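Local coordinates for disulfide isomerase DsbG N-terminal domain-containing protein (Helicobacter pylori, PDB 3TDG) that probably acts as a thiol-disulfide oxidoreductase of the DsbG type, with a thioredoxin-fold domain thought to serve as a reductase, at residues C162-L173 / V211-Y222. Sequence-based numbering, arbitrary orientation.
Sequences CQKELTKLRDHL and VEDKISILEKIY. With FMT (formic acid), chain C.
R170 spans from its helix to E212 and E219 of helix 211-222. Beyond CB, CG, anti to the carbonyl carbon (chi1 -77°), starts an extended run; it passes 4.1 Å from I215 CD1. CD comes next, near the carboxylate of E212, and then NE donates to E212 OE1 at 3.0 Å, in the guanidinium plane and on the oxygen's syn lone pair. NH2 takes the other oxygen, so E212 is gripped side-on by two nitrogens with the two flat groups nearly coplanar. NH1 turns to E219 OE2, also 3.0 Å away but tilted from the guanidinium plane. I215 CG2 lies over one face. Arginine suits this place because its greasy stem crosses isoleucine while its planar head serves two carboxylates seven residues, about two helical turns, apart. A water links E219 OE2 to L166 O, just before the break at K168 between helix 160-167 and helix 169-175.

C159 precedes helix 160-167 and C162 lies in its first turn, an arrangement consistent with the CxxC motif of a thioredoxin-type active site; both helices run roughly antiparallel to helix 211-222. Beneath the ion pairs the contact is mostly apolar. L166, with CG anti to the backbone N (chi1 -178°), sets CD2 3.6 Å from Y222 CG, while L169 CD2 packs on I215 CG1 and L173 CD1 meets I215 CD1 tip to tip at 3.9 Å. Branched aliphatic residues suit this buried layer, which also touches strands 137-139 and 177-182. C162 CB and Q163 CG meet the edge of the Y222 ring, whose OH is hydrogen-bonded to S155 OG; Q163 NE2 bonds T224 OG1 and, weakly, Y222 O.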
ATOM      1  N   CYS A 162     -14.370 -13.400 -28.852  1.00 37.82           N
ATOM      2  CA  CYS A 162     -13.685 -12.424 -29.712  1.00 38.42           C
ATOM      3  C   CYS A 162     -14.006 -12.654 -31.189  1.00 39.16           C
ATOM      4  O   CYS A 162     -14.111 -11.699 -31.955  1.00 39.59           O
ATOM      5  CB  CYS A 162     -12.179 -12.424 -29.447  1.00 37.90           C
ATOM      6  SG  CYS A 162     -11.769 -11.889 -27.761  1.00 39.00           S
ATOM      7  N   GLN A 163     -14.180 -13.917 -31.581  1.00 40.06           N
ATOM      8  CA  GLN A 163     -14.626 -14.247 -32.934  1.00 41.60           C
ATOM      9  C   GLN A 163     -16.011 -13.673 -33.219  1.00 42.29           C
ATOM     10  O   GLN A 163     -16.247 -13.128 -34.296  1.00 41.85           O
ATOM     11  CB  GLN A 163     -14.653 -15.753 -33.150  1.00 42.11           C
ATOM     12  CG  GLN A 163     -13.319 -16.397 -33.394  1.00 43.49           C
ATOM     13  CD  GLN A 163     -13.471 -17.897 -33.538  1.00 48.29           C
ATOM     14  OE1 GLN A 163     -13.893 -18.575 -32.601  1.00 50.31           O
ATOM     15  NE2 GLN A 163     -13.164 -18.421 -34.727  1.00 49.18           N
ATOM     16  N   LYS A 164     -16.913 -13.783 -32.236  1.00 43.10           N
ATOM     17  CA  LYS A 164     -18.244 -13.174 -32.321  1.00 43.69           C
ATOM     18  C   LYS A 164     -18.148 -11.653 -32.389  1.00 43.40           C
ATOM     19  O   LYS A 164     -18.780 -11.014 -33.242  1.00 43.46           O
ATOM     20  CB  LYS A 164     -19.122 -13.621 -31.136  1.00 44.02           C
ATOM     21  CG  LYS A 164     -20.271 -12.658 -30.793  1.00 46.70           C
ATOM     22  CD  LYS A 164     -21.157 -13.264 -29.704  1.00 52.31           C
ATOM     23  CE  LYS A 164     -21.454 -12.282 -28.585  1.00 54.98           C
ATOM     24  NZ  LYS A 164     -21.232 -12.971 -27.288  1.00 55.59           N
ATOM     25  N   GLU A 165     -17.364 -11.068 -31.489  1.00 43.20           N
ATOM     26  CA  GLU A 165     -17.094  -9.637 -31.537  1.00 43.10           C
ATOM     27  C   GLU A 165     -16.535  -9.211 -32.916  1.00 42.87           C
ATOM     28  O   GLU A 165     -16.933  -8.180 -33.464  1.00 42.73           O
ATOM     29  CB  GLU A 165     -16.159  -9.222 -30.395  1.00 43.00           C
ATOM     30  CG  GLU A 165     -15.757  -7.737 -30.408  1.00 45.34           C
ATOM     31  CD  GLU A 165     -16.946  -6.770 -30.286  1.00 50.03           C
ATOM     32  OE1 GLU A 165     -17.873  -7.039 -29.499  1.00 50.64           O
ATOM     33  OE2 GLU A 165     -16.940  -5.717 -30.961  1.00 52.47           O
ATOM     34  N   LEU A 166     -15.642 -10.015 -33.486  1.00 42.82           N
ATOM     35  CA  LEU A 166     -15.096  -9.702 -34.814  1.00 43.39           C
ATOM     36  C   LEU A 166     -16.174  -9.547 -35.911  1.00 44.39           C
ATOM     37  O   LEU A 166     -16.023  -8.725 -36.815  1.00 44.18           O
ATOM     38  CB  LEU A 166     -14.024 -10.712 -35.214  1.00 43.10           C
ATOM     39  CG  LEU A 166     -13.316 -10.490 -36.558  1.00 43.35           C
ATOM     40  CD1 LEU A 166     -12.625  -9.124 -36.600  1.00 43.01           C
ATOM     41  CD2 LEU A 166     -12.357 -11.611 -36.863  1.00 39.52           C
ATOM     42  N   THR A 167     -17.270 -10.305 -35.824  1.00 45.42           N
ATOM     43  CA  THR A 167     -18.364 -10.190 -36.814  1.00 46.48           C
ATOM     44  C   THR A 167     -19.052  -8.821 -36.774  1.00 47.04           C
ATOM     45  O   THR A 167     -19.678  -8.404 -37.749  1.00 47.47           O
ATOM     46  CB  THR A 167     -19.432 -11.325 -36.676  1.00 46.54           C
ATOM     47  OG1 THR A 167     -20.140 -11.179 -35.436  1.00 47.40           O
ATOM     48  CG2 THR A 167     -18.785 -12.703 -36.717  1.00 45.96           C
ATOM     49  N   LYS A 168     -18.918  -8.121 -35.653  1.00 48.03           N
ATOM     50  CA  LYS A 168     -19.542  -6.810 -35.463  1.00 48.81           C
ATOM     51  C   LYS A 168     -18.658  -5.649 -35.901  1.00 49.63           C
ATOM     52  O   LYS A 168     -19.067  -4.480 -35.798  1.00 49.85           O
ATOM     53  CB  LYS A 168     -19.925  -6.621 -33.992  1.00 49.53           C
ATOM     54  CG  LYS A 168     -20.681  -7.807 -33.406  1.00 50.24           C
ATOM     55  CD  LYS A 168     -21.168  -7.540 -32.007  1.00 53.24           C
ATOM     56  CE  LYS A 168     -21.942  -8.752 -31.485  1.00 54.72           C
ATOM     57  NZ  LYS A 168     -22.456  -8.530 -30.105  1.00 56.94           N
ATOM     58  N   LEU A 169     -17.454  -5.959 -36.386  1.00 49.80           N
ATOM     59  CA  LEU A 169     -16.461  -4.921 -36.690  1.00 50.40           C
ATOM     60  C   LEU A 169     -16.926  -3.905 -37.744  1.00 50.69           C
ATOM     61  O   LEU A 169     -16.803  -2.708 -37.520  1.00 50.41           O
ATOM     62  CB  LEU A 169     -15.100  -5.536 -37.069  1.00 49.99           C
ATOM     63  CG  LEU A 169     -13.935  -4.582 -37.343  1.00 50.09           C
ATOM     64  CD1 LEU A 169     -13.642  -3.692 -36.135  1.00 48.66           C
ATOM     65  CD2 LEU A 169     -12.696  -5.383 -37.772  1.00 48.96           C
ATOM     66  N   ARG A 170     -17.454  -4.385 -38.874  1.00 52.22           N
ATOM     67  CA  ARG A 170     -17.995  -3.496 -39.929  1.00 54.06           C
ATOM     68  C   ARG A 170     -19.128  -2.585 -39.438  1.00 54.64           C
ATOM     69  O   ARG A 170     -19.263  -1.457 -39.927  1.00 55.26           O
ATOM     70  CB  ARG A 170     -18.451  -4.286 -41.164  1.00 54.05           C
ATOM     71  CG  ARG A 170     -17.313  -4.743 -42.050  1.00 55.25           C
ATOM     72  CD  ARG A 170     -17.813  -5.581 -43.209  1.00 56.17           C
ATOM     73  NE  ARG A 170     -16.728  -6.284 -43.898  1.00 56.65           N
ATOM     74  CZ  ARG A 170     -16.311  -7.513 -43.598  1.00 58.18           C
ATOM     75  NH1 ARG A 170     -16.872  -8.201 -42.605  1.00 58.59           N
ATOM     76  NH2 ARG A 170     -15.323  -8.065 -44.290  1.00 57.82           N
ATOM     77  N   ASP A 171     -19.926  -3.063 -38.473  1.00 55.42           N
ATOM     78  CA  ASP A 171     -20.971  -2.220 -37.854  1.00 55.91           C
ATOM     79  C   ASP A 171     -20.388  -1.178 -36.926  1.00 55.70           C
ATOM     80  O   ASP A 171     -20.843  -0.032 -36.929  1.00 55.93           O
ATOM     81  CB  ASP A 171     -22.014  -3.050 -37.101  1.00 56.32           C
ATOM     82  CG  ASP A 171     -22.927  -3.815 -38.024  1.00 57.99           C
ATOM     83  OD1 ASP A 171     -22.835  -3.658 -39.260  1.00 61.07           O
ATOM     84  OD2 ASP A 171     -23.741  -4.600 -37.511  1.00 60.63           O
ATOM     85  N   HIS A 172     -19.385  -1.572 -36.133  1.00 55.65           N
ATOM     86  CA  HIS A 172     -18.658  -0.627 -35.269  1.00 55.61           C
ATOM     87  C   HIS A 172     -18.044   0.516 -36.071  1.00 55.61           C
ATOM     88  O   HIS A 172     -17.900   1.629 -35.558  1.00 55.49           O
ATOM     89  CB  HIS A 172     -17.528  -1.321 -34.503  1.00 55.78           C
ATOM     90  CG  HIS A 172     -17.978  -2.134 -33.330  1.00 56.20           C
ATOM     91  ND1 HIS A 172     -18.493  -1.571 -32.182  1.00 56.86           N
ATOM     92  CD2 HIS A 172     -17.938  -3.469 -33.107  1.00 55.92           C
ATOM     93  CE1 HIS A 172     -18.774  -2.525 -31.313  1.00 57.41           C
ATOM     94  NE2 HIS A 172     -18.449  -3.687 -31.850  1.00 56.57           N
ATOM     95  N   LEU A 173     -17.658   0.225 -37.315  1.00 55.94           N
ATOM     96  CA  LEU A 173     -16.961   1.197 -38.161  1.00 56.71           C
ATOM     97  C   LEU A 173     -17.885   2.334 -38.569  1.00 57.50           C
ATOM     98  O   LEU A 173     -17.481   3.492 -38.548  1.00 58.15           O
ATOM     99  CB  LEU A 173     -16.297   0.531 -39.370  1.00 56.19           C
ATOM    100  CG  LEU A 173     -15.059  -0.290 -38.970  1.00 55.99           C
ATOM    101  CD1 LEU A 173     -14.467  -1.109 -40.130  1.00 54.89           C
ATOM    102  CD2 LEU A 173     -13.986   0.575 -38.302  1.00 53.61           C
ATOM    103  N   VAL A 211      -9.035  -1.000 -45.913  1.00 52.42           N
ATOM    104  CA  VAL A 211      -9.705  -1.447 -44.692  1.00 52.93           C
ATOM    105  C   VAL A 211     -10.234  -2.884 -44.837  1.00 53.10           C
ATOM    106  O   VAL A 211      -9.954  -3.746 -43.993  1.00 53.05           O
ATOM    107  CB  VAL A 211     -10.830  -0.462 -44.281  1.00 53.25           C
ATOM    108  CG1 VAL A 211     -11.764  -1.088 -43.229  1.00 53.74           C
ATOM    109  CG2 VAL A 211     -10.226   0.838 -43.754  1.00 52.17           C
ATOM    110  N   GLU A 212     -10.957  -3.131 -45.931  1.00 53.21           N
ATOM    111  CA  GLU A 212     -11.511  -4.448 -46.265  1.00 53.07           C
ATOM    112  C   GLU A 212     -10.461  -5.555 -46.305  1.00 52.23           C
ATOM    113  O   GLU A 212     -10.709  -6.656 -45.813  1.00 51.88           O
ATOM    114  CB  GLU A 212     -12.274  -4.407 -47.610  1.00 53.71           C
ATOM    115  CG  GLU A 212     -13.750  -3.971 -47.515  1.00 55.74           C
ATOM    116  CD  GLU A 212     -14.591  -4.861 -46.585  1.00 57.51           C
ATOM    117  OE1 GLU A 212     -15.379  -4.308 -45.782  1.00 58.48           O
ATOM    118  OE2 GLU A 212     -14.450  -6.104 -46.645  1.00 58.23           O
ATOM    119  N   ASP A 213      -9.302  -5.256 -46.898  1.00 51.10           N
ATOM    120  CA  ASP A 213      -8.183  -6.189 -46.956  1.00 50.25           C
ATOM    121  C   ASP A 213      -7.714  -6.557 -45.555  1.00 49.13           C
ATOM    122  O   ASP A 213      -7.386  -7.711 -45.291  1.00 49.11           O
ATOM    123  CB  ASP A 213      -6.997  -5.576 -47.711  1.00 51.04           C
ATOM    124  CG  ASP A 213      -7.264  -5.373 -49.200  1.00 52.70           C
ATOM    125  OD1 ASP A 213      -6.583  -4.506 -49.784  1.00 55.95           O
ATOM    126  OD2 ASP A 213      -8.116  -6.074 -49.795  1.00 54.55           O
ATOM    127  N   LYS A 214      -7.659  -5.564 -44.670  1.00 47.62           N
ATOM    128  CA  LYS A 214      -7.183  -5.793 -43.307  1.00 46.66           C
ATOM    129  C   LYS A 214      -8.174  -6.643 -42.533  1.00 46.07           C
ATOM    130  O   LYS A 214      -7.773  -7.588 -41.864  1.00 46.02           O
ATOM    131  CB  LYS A 214      -6.872  -4.480 -42.589  1.00 45.47           C
ATOM    132  CG  LYS A 214      -5.660  -3.788 -43.177  1.00 45.30           C
ATOM    133  CD  LYS A 214      -5.498  -2.366 -42.683  1.00 45.06           C
ATOM    134  CE  LYS A 214      -4.278  -1.736 -43.354  1.00 44.68           C
ATOM    135  NZ  LYS A 214      -4.142  -0.327 -42.953  1.00 44.89           N
ATOM    136  N   ILE A 215      -9.463  -6.342 -42.675  1.00 46.04           N
ATOM    137  CA  ILE A 215     -10.514  -7.163 -42.052  1.00 45.69           C
ATOM    138  C   ILE A 215     -10.463  -8.597 -42.547  1.00 45.47           C
ATOM    139  O   ILE A 215     -10.538  -9.520 -41.739  1.00 45.85           O
ATOM    140  CB  ILE A 215     -11.917  -6.539 -42.229  1.00 46.30           C
ATOM    141  CG1 ILE A 215     -11.935  -5.158 -41.582  1.00 45.55           C
ATOM    142  CG2 ILE A 215     -13.012  -7.432 -41.610  1.00 45.51           C
ATOM    143  CD1 ILE A 215     -13.196  -4.394 -41.837  1.00 47.56           C
ATOM    144  N   SER A 216     -10.279  -8.791 -43.856  1.00 45.02           N
ATOM    145  CA  SER A 216     -10.141 -10.141 -44.410  1.00 45.47           C
ATOM    146  C   SER A 216      -8.963 -10.891 -43.822  1.00 44.84           C
ATOM    147  O   SER A 216      -9.060 -12.085 -43.579  1.00 45.22           O
ATOM    148  CB  SER A 216     -10.021 -10.131 -45.941  1.00 45.70           C
ATOM    149  OG  SER A 216     -11.222  -9.662 -46.501  1.00 47.88           O
ATOM    150  N   ILE A 217      -7.847 -10.194 -43.604  1.00 43.92           N
ATOM    151  CA  ILE A 217      -6.708 -10.810 -42.938  1.00 43.34           C
ATOM    152  C   ILE A 217      -7.130 -11.296 -41.552  1.00 42.32           C
ATOM    153  O   ILE A 217      -6.832 -12.418 -41.176  1.00 42.64           O
ATOM    154  CB  ILE A 217      -5.492  -9.828 -42.848  1.00 43.75           C
ATOM    155  CG1 ILE A 217      -4.833  -9.701 -44.227  1.00 44.82           C
ATOM    156  CG2 ILE A 217      -4.487 -10.285 -41.792  1.00 42.86           C
ATOM    157  CD1 ILE A 217      -4.014  -8.423 -44.403  1.00 46.54           C
ATOM    158  N   LEU A 218      -7.841 -10.454 -40.812  1.00 41.54           N
ATOM    159  CA  LEU A 218      -8.281 -10.812 -39.454  1.00 41.47           C
ATOM    160  C   LEU A 218      -9.222 -12.032 -39.464  1.00 41.34           C
ATOM    161  O   LEU A 218      -9.016 -12.995 -38.733  1.00 40.80           O
ATOM    162  CB  LEU A 218      -8.927  -9.597 -38.767  1.00 40.70           C
ATOM    163  CG  LEU A 218      -7.979  -8.456 -38.351  1.00 40.66           C
ATOM    164  CD1 LEU A 218      -8.759  -7.200 -37.983  1.00 38.96           C
ATOM    165  CD2 LEU A 218      -7.045  -8.874 -37.198  1.00 37.73           C
ATOM    166  N   GLU A 219     -10.238 -11.984 -40.325  1.00 42.20           N
ATOM    167  CA  GLU A 219     -11.189 -13.094 -40.494  1.00 42.93           C
ATOM    168  C   GLU A 219     -10.483 -14.368 -40.916  1.00 43.01           C
ATOM    169  O   GLU A 219     -10.711 -15.439 -40.339  1.00 43.05           O
ATOM    170  CB  GLU A 219     -12.290 -12.702 -41.486  1.00 43.31           C
ATOM    171  CG  GLU A 219     -13.113 -11.526 -40.986  1.00 45.05           C
ATOM    172  CD  GLU A 219     -14.162 -11.046 -41.981  1.00 49.84           C
ATOM    173  OE1 GLU A 219     -14.023 -11.309 -43.195  1.00 51.50           O
ATOM    174  OE2 GLU A 219     -15.125 -10.380 -41.540  1.00 51.98           O
ATOM    175  N   LYS A 220      -9.576 -14.252 -41.883  1.00 43.09           N
ATOM    176  CA  LYS A 220      -8.796 -15.411 -42.325  1.00 43.16           C
ATOM    177  C   LYS A 220      -8.120 -16.070 -41.109  1.00 42.83           C
ATOM    178  O   LYS A 220      -8.269 -17.284 -40.892  1.00 43.51           O
ATOM    179  CB  LYS A 220      -7.771 -15.008 -43.411  1.00 43.23           C
ATOM    180  CG  LYS A 220      -6.854 -16.158 -43.903  1.00 46.00           C
ATOM    181  CD  LYS A 220      -5.803 -15.692 -44.939  1.00 48.39           C
ATOM    182  CE  LYS A 220      -4.576 -15.051 -44.266  1.00 50.44           C
ATOM    183  NZ  LYS A 220      -3.620 -14.446 -45.254  1.00 52.61           N
ATOM    184  N   ILE A 221      -7.409 -15.283 -40.297  1.00 41.63           N
ATOM    185  CA  ILE A 221      -6.593 -15.859 -39.208  1.00 40.75           C
ATOM    186  C   ILE A 221      -7.409 -16.217 -37.953  1.00 40.37           C
ATOM    187  O   ILE A 221      -7.081 -17.187 -37.249  1.00 40.62           O
ATOM    188  CB  ILE A 221      -5.337 -14.964 -38.874  1.00 41.18           C
ATOM    189  CG1 ILE A 221      -4.379 -14.938 -40.073  1.00 42.23           C
ATOM    190  CG2 ILE A 221      -4.610 -15.467 -37.624  1.00 40.12           C
ATOM    191  CD1 ILE A 221      -3.332 -13.831 -40.047  1.00 44.35           C
ATOM    192  N   TYR A 222      -8.474 -15.455 -37.690  1.00 39.91           N
ATOM    193  CA  TYR A 222      -9.367 -15.734 -36.565  1.00 40.08           C
ATOM    194  C   TYR A 222     -10.183 -17.029 -36.774  1.00 40.92           C
ATOM    195  O   TYR A 222     -10.582 -17.686 -35.809  1.00 40.00           O
ATOM    196  CB  TYR A 222     -10.307 -14.554 -36.304  1.00 39.80           C
ATOM    197  CG  TYR A 222      -9.805 -13.549 -35.277  1.00 39.03           C
ATOM    198  CD1 TYR A 222     -10.517 -13.325 -34.102  1.00 39.89           C
ATOM    199  CD2 TYR A 222      -8.620 -12.823 -35.481  1.00 40.70           C
ATOM    200  CE1 TYR A 222     -10.084 -12.403 -33.147  1.00 38.84           C
ATOM    201  CE2 TYR A 222      -8.166 -11.888 -34.519  1.00 40.60           C
ATOM    202  CZ  TYR A 222      -8.918 -11.694 -33.359  1.00 39.62           C
ATOM    203  OH  TYR A 222      -8.507 -10.817 -32.399  1.00 39.08           O
TER
HETATM  204  C   FMT C 360      -3.659  -0.071 -39.611  1.00 46.06           C
HETATM  205  O1  FMT C 360      -2.976  -0.399 -40.596  1.00 46.54           O
HETATM  206  O2  FMT C 360      -3.282  -0.150 -38.436  1.00 45.12           O
HETATM  207  O   HOH W   1     -15.453  -8.424 -39.474  1.00 56.86           O